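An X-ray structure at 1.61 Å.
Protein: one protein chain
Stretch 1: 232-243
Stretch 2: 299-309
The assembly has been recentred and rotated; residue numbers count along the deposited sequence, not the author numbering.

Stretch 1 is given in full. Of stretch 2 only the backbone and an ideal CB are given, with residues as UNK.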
# COMPACT_ATOMS: atom_id res chain seq x y z
N LYS A 232 -1.76 -25.33 1.64
CA LYS A 232 -2.84 -25.25 2.63
C LYS A 232 -2.71 -23.93 3.38
O LYS A 232 -1.73 -23.74 4.14
CB LYS A 232 -2.81 -26.45 3.57
CG LYS A 232 -3.16 -27.79 2.93
CD LYS A 232 -3.01 -28.95 3.86
CE LYS A 232 -3.34 -30.29 3.23
NZ LYS A 232 -2.32 -30.74 2.24
N ILE A 233 -3.71 -23.08 3.22
CA ILE A 233 -3.75 -21.77 3.89
C ILE A 233 -5.21 -21.55 4.20
O ILE A 233 -6.05 -21.77 3.33
CB ILE A 233 -3.07 -20.63 3.08
CG1 ILE A 233 -3.23 -19.32 3.84
CG2 ILE A 233 -3.59 -20.50 1.66
CD1 ILE A 233 -2.19 -18.29 3.50
N THR A 234 -5.51 -21.20 5.43
CA THR A 234 -6.88 -21.14 5.94
C THR A 234 -7.28 -19.68 6.13
O THR A 234 -6.74 -19.05 7.04
CB THR A 234 -7.00 -21.96 7.22
OG1 THR A 234 -6.56 -23.30 6.95
CG2 THR A 234 -8.40 -21.97 7.77
N TYR A 235 -8.32 -19.24 5.45
CA TYR A 235 -8.93 -17.92 5.73
C TYR A 235 -9.97 -18.15 6.79
O TYR A 235 -10.54 -19.26 6.92
CB TYR A 235 -9.46 -17.23 4.49
CG TYR A 235 -10.55 -17.92 3.74
CD1 TYR A 235 -11.86 -17.78 4.15
CD2 TYR A 235 -10.27 -18.56 2.54
CE1 TYR A 235 -12.89 -18.33 3.39
CE2 TYR A 235 -11.29 -19.11 1.79
CZ TYR A 235 -12.60 -19.03 2.23
OH TYR A 235 -13.64 -19.57 1.51
N PHE A 236 -10.21 -17.12 7.60
CA PHE A 236 -11.15 -17.27 8.72
C PHE A 236 -11.79 -15.93 9.03
O PHE A 236 -11.30 -14.88 8.67
CB PHE A 236 -10.47 -17.85 9.96
CG PHE A 236 -9.37 -17.03 10.56
CD1 PHE A 236 -8.05 -17.17 10.15
CD2 PHE A 236 -9.66 -16.08 11.55
CE1 PHE A 236 -7.05 -16.40 10.71
CE2 PHE A 236 -8.64 -15.32 12.11
CZ PHE A 236 -7.34 -15.48 11.68
N ASP A 237 -12.94 -16.04 9.70
CA ASP A 237 -13.75 -14.89 10.13
C ASP A 237 -14.35 -15.21 11.49
O ASP A 237 -14.69 -16.38 11.75
CB ASP A 237 -14.81 -14.57 9.08
CG ASP A 237 -14.21 -14.10 7.76
OD1 ASP A 237 -13.85 -12.88 7.66
OD2 ASP A 237 -14.00 -14.98 6.88
N ILE A 238 -14.49 -14.17 12.30
CA ILE A 238 -15.19 -14.25 13.60
C ILE A 238 -16.19 -13.11 13.65
O ILE A 238 -15.79 -11.94 13.71
CB ILE A 238 -14.24 -14.20 14.81
CG1 ILE A 238 -13.04 -15.12 14.65
CG2 ILE A 238 -15.03 -14.56 16.05
CD1 ILE A 238 -12.06 -15.05 15.77
N GLY A 239 -17.48 -13.48 13.64
CA GLY A 239 -18.58 -12.53 13.77
C GLY A 239 -18.73 -12.16 15.22
O GLY A 239 -18.59 -13.04 16.07
N LEU A 240 -18.94 -10.89 15.49
CA LEU A 240 -19.00 -10.37 16.86
C LEU A 240 -20.29 -9.58 17.04
O LEU A 240 -20.77 -9.00 16.07
CB LEU A 240 -17.79 -9.48 17.17
CG LEU A 240 -16.43 -10.19 17.20
CD1 LEU A 240 -15.30 -9.17 17.37
CD2 LEU A 240 -16.38 -11.23 18.31
N ASN A 241 -20.78 -9.55 18.28
CA ASN A 241 -21.96 -8.75 18.68
C ASN A 241 -21.52 -7.90 19.87
O ASN A 241 -21.89 -8.19 21.02
CB ASN A 241 -23.12 -9.70 18.96
CG ASN A 241 -24.40 -8.97 19.29
OD1 ASN A 241 -24.63 -7.85 18.84
ND2 ASN A 241 -25.23 -9.60 20.11
N TRP A 242 -20.72 -6.89 19.59
CA TRP A 242 -20.14 -5.99 20.59
C TRP A 242 -20.94 -4.70 20.68
O TRP A 242 -21.57 -4.30 19.68
CB TRP A 242 -18.67 -5.72 20.27
CG TRP A 242 -17.77 -6.89 20.54
CD1 TRP A 242 -18.07 -8.07 21.17
CD2 TRP A 242 -16.37 -6.94 20.25
NE1 TRP A 242 -16.96 -8.89 21.21
CE2 TRP A 242 -15.89 -8.21 20.68
CE3 TRP A 242 -15.47 -6.05 19.67
CZ2 TRP A 242 -14.56 -8.59 20.52
CZ3 TRP A 242 -14.15 -6.43 19.52
CH2 TRP A 242 -13.70 -7.67 19.96
N ASP A 243 -20.86 -4.06 21.82
CA ASP A 243 -21.38 -2.70 22.04
C ASP A 243 -20.35 -1.94 22.87
O ASP A 243 -19.21 -2.42 23.11
CB ASP A 243 -22.77 -2.75 22.67
CG ASP A 243 -22.85 -3.46 24.00
OD1 ASP A 243 -21.79 -3.67 24.63
OD2 ASP A 243 -23.99 -3.81 24.42
N UNK A 299 -11.31 -15.63 25.21
CA UNK A 299 -11.31 -14.25 25.72
C UNK A 299 -12.68 -13.60 25.45
O UNK A 299 -13.18 -12.84 26.28
CB UNK A 299 -10.19 -13.43 25.07
N UNK A 300 -13.22 -13.78 24.25
CA UNK A 300 -14.43 -13.06 23.80
C UNK A 300 -15.71 -13.64 24.42
O UNK A 300 -16.51 -12.86 24.96
CB UNK A 300 -14.53 -13.11 22.27
N UNK A 301 -15.93 -14.94 24.25
CA UNK A 301 -17.18 -15.60 24.65
C UNK A 301 -18.25 -15.50 23.58
O UNK A 301 -18.45 -14.38 22.98
CB UNK A 301 -17.70 -14.99 25.95
N UNK A 302 -18.96 -16.60 23.38
CA UNK A 302 -20.16 -16.61 22.52
C UNK A 302 -19.86 -16.25 21.07
O UNK A 302 -20.77 -15.70 20.42
CB UNK A 302 -21.20 -15.64 23.07
N UNK A 303 -18.70 -16.62 20.57
CA UNK A 303 -18.36 -16.43 19.13
C UNK A 303 -18.08 -17.80 18.52
O UNK A 303 -17.49 -18.68 19.22
CB UNK A 303 -17.15 -15.51 18.95
N UNK A 304 -18.32 -17.91 17.21
CA UNK A 304 -17.95 -19.05 16.35
C UNK A 304 -16.95 -18.56 15.29
O UNK A 304 -17.14 -17.48 14.71
CB UNK A 304 -19.18 -19.67 15.69
N UNK A 305 -15.91 -19.35 15.09
CA UNK A 305 -14.94 -19.14 13.99
C UNK A 305 -15.51 -19.85 12.77
O UNK A 305 -15.82 -21.05 12.88
CB UNK A 305 -13.55 -19.67 14.34
N UNK A 306 -15.58 -19.15 11.65
CA UNK A 306 -15.79 -19.77 10.32
C UNK A 306 -14.43 -19.81 9.63
O UNK A 306 -13.64 -18.88 9.79
CB UNK A 306 -16.81 -19.00 9.48
N UNK A 307 -14.13 -20.87 8.90
CA UNK A 307 -12.78 -21.06 8.33
C UNK A 307 -12.82 -22.05 7.18
O UNK A 307 -13.61 -23.06 7.21
CB UNK A 307 -11.80 -21.55 9.40
N UNK A 308 -11.98 -21.79 6.21
CA UNK A 308 -11.87 -22.65 5.02
C UNK A 308 -10.41 -22.76 4.63
O UNK A 308 -9.75 -21.73 4.48
CB UNK A 308 -12.70 -22.10 3.86
N UNK A 309 -9.95 -23.99 4.43
CA UNK A 309 -8.59 -24.21 3.92
C UNK A 309 -8.63 -24.26 2.39
O UNK A 309 -9.39 -25.11 1.81
CB UNK A 309 -7.99 -25.50 4.49

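Position 299 has helical phi/psi (-62/-44), and nothing of stretch 1 lies within 5.5 Å of its ideal CB, so almost any residue would suit; it is K299, making no contact here.

At 300, CA-to-CB points toward stretch 1, and the ideal CB lies 4.8 Å from both L240 CD2 and W242 CZ2. That gap calls for a large apolar or aromatic group. F300 fills it: the edge of W242 meets the face of its ring (centroids 5.1 Å apart, planes at 86°), with W242 CZ2 3.6 Å from F300 CE1, while L240 CD2 packs 3.9 Å from F300 CD2.

Positions 301 and 302 both have positive phi (85° and 62°), which by itself favours glycine, and neither reaches stretch 1. They are G301, the first residue to leave the helix, and G302. A water joins G301 O to W242 NE1.

The ideal CB of 303 points toward stretch 1, 3.7 Å from I238 CG2 and 4.4 Å from L240 CD2. A compact apolar residue such as valine, isoleucine or alanine would suit. V303 brings CG1 to 3.4 Å from L240 CD2.

At 304 the CB points sideways with no stretch 1 atom within 5.5 Å, so many side chains are possible. Q304 uses its backbone: one water links Q304 N to G239 O, another Q304 O to G239 N, spanning backbones too far apart here for direct bonds.

At 305 the CB shares a face with I238 and lies 4.6 Å from I238 CG1; beta-branched or other apolar residues fit. V305 places CG2 4.0 Å from I238 CG1 and CG1 4.3 Å from F236 CB.

Position 306 pairs with D237 through two backbone hydrogen bonds, N to O each way, both 2.9 Å. With a carboxylate on the same face, a polar or basic residue is plausible. It is T306; a water bridges its OG1 (2.8 Å) to D237 OD2 (2.7 Å).

The ideal CB of 307 is 3.8 Å from T234 CG2 and 4.0 Å from F236 CB, favouring a small apolar group. A307 sets CB 3.9 Å from F236 CB.

At 308, the ideal CB is tight against Y235 CZ (3.5 Å), so a side chain must start over that ring; threonine or valine could do so. T308 CB sits 3.9 Å from the ring centroid, a CH-pi contact.

At 309, the ideal CB lies 3.6 Å from T234 OG1, inviting a hydroxyl or another small polar group. T309 OG1 hydrogen-bonds T234 OG1 at 2.7 Å, and its CG2 reaches 3.8 Å from K232 CB.

Stretch 2 (299-309) KFGGVQVTATT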
# COMPACT_ATOMS: atom_id res chain seq x y z
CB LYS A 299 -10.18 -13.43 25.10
CG LYS A 299 -8.78 -13.76 25.61
CD LYS A 299 -8.66 -13.40 27.07
CE LYS A 299 -7.33 -13.76 27.67
NZ LYS A 299 -7.16 -13.06 28.97
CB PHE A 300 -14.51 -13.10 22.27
CG PHE A 300 -13.44 -12.36 21.51
CD1 PHE A 300 -12.64 -11.37 22.10
CD2 PHE A 300 -13.30 -12.62 20.16
CE1 PHE A 300 -11.71 -10.69 21.32
CE2 PHE A 300 -12.36 -11.95 19.40
CZ PHE A 300 -11.60 -10.96 19.98
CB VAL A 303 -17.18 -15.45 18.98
CG1 VAL A 303 -17.46 -14.14 19.66
CG2 VAL A 303 -15.87 -16.05 19.49
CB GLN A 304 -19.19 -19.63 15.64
CG GLN A 304 -18.99 -21.02 15.02
CD GLN A 304 -19.58 -21.30 13.64
OE1 GLN A 304 -20.44 -20.59 13.11
NE2 GLN A 304 -19.09 -22.37 13.03
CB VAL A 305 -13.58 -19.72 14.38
CG1 VAL A 305 -12.58 -19.67 13.25
CG2 VAL A 305 -13.05 -19.00 15.61
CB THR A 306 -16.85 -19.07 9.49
OG1 THR A 306 -16.41 -17.74 9.19
CG2 THR A 306 -18.21 -19.03 10.17
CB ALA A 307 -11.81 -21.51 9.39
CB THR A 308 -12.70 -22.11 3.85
OG1 THR A 308 -14.07 -21.96 4.24
CG2 THR A 308 -12.60 -23.04 2.66
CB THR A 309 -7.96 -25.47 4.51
OG1 THR A 309 -8.03 -25.38 5.93
CG2 THR A 309 -6.52 -25.66 4.10
O HOH W 1 -14.64 -17.61 7.04
O HOH W 2 -19.51 -15.60 16.27
O HOH W 3 -18.35 -16.13 13.04
O HOH W 4 -18.14 -11.70 22.21
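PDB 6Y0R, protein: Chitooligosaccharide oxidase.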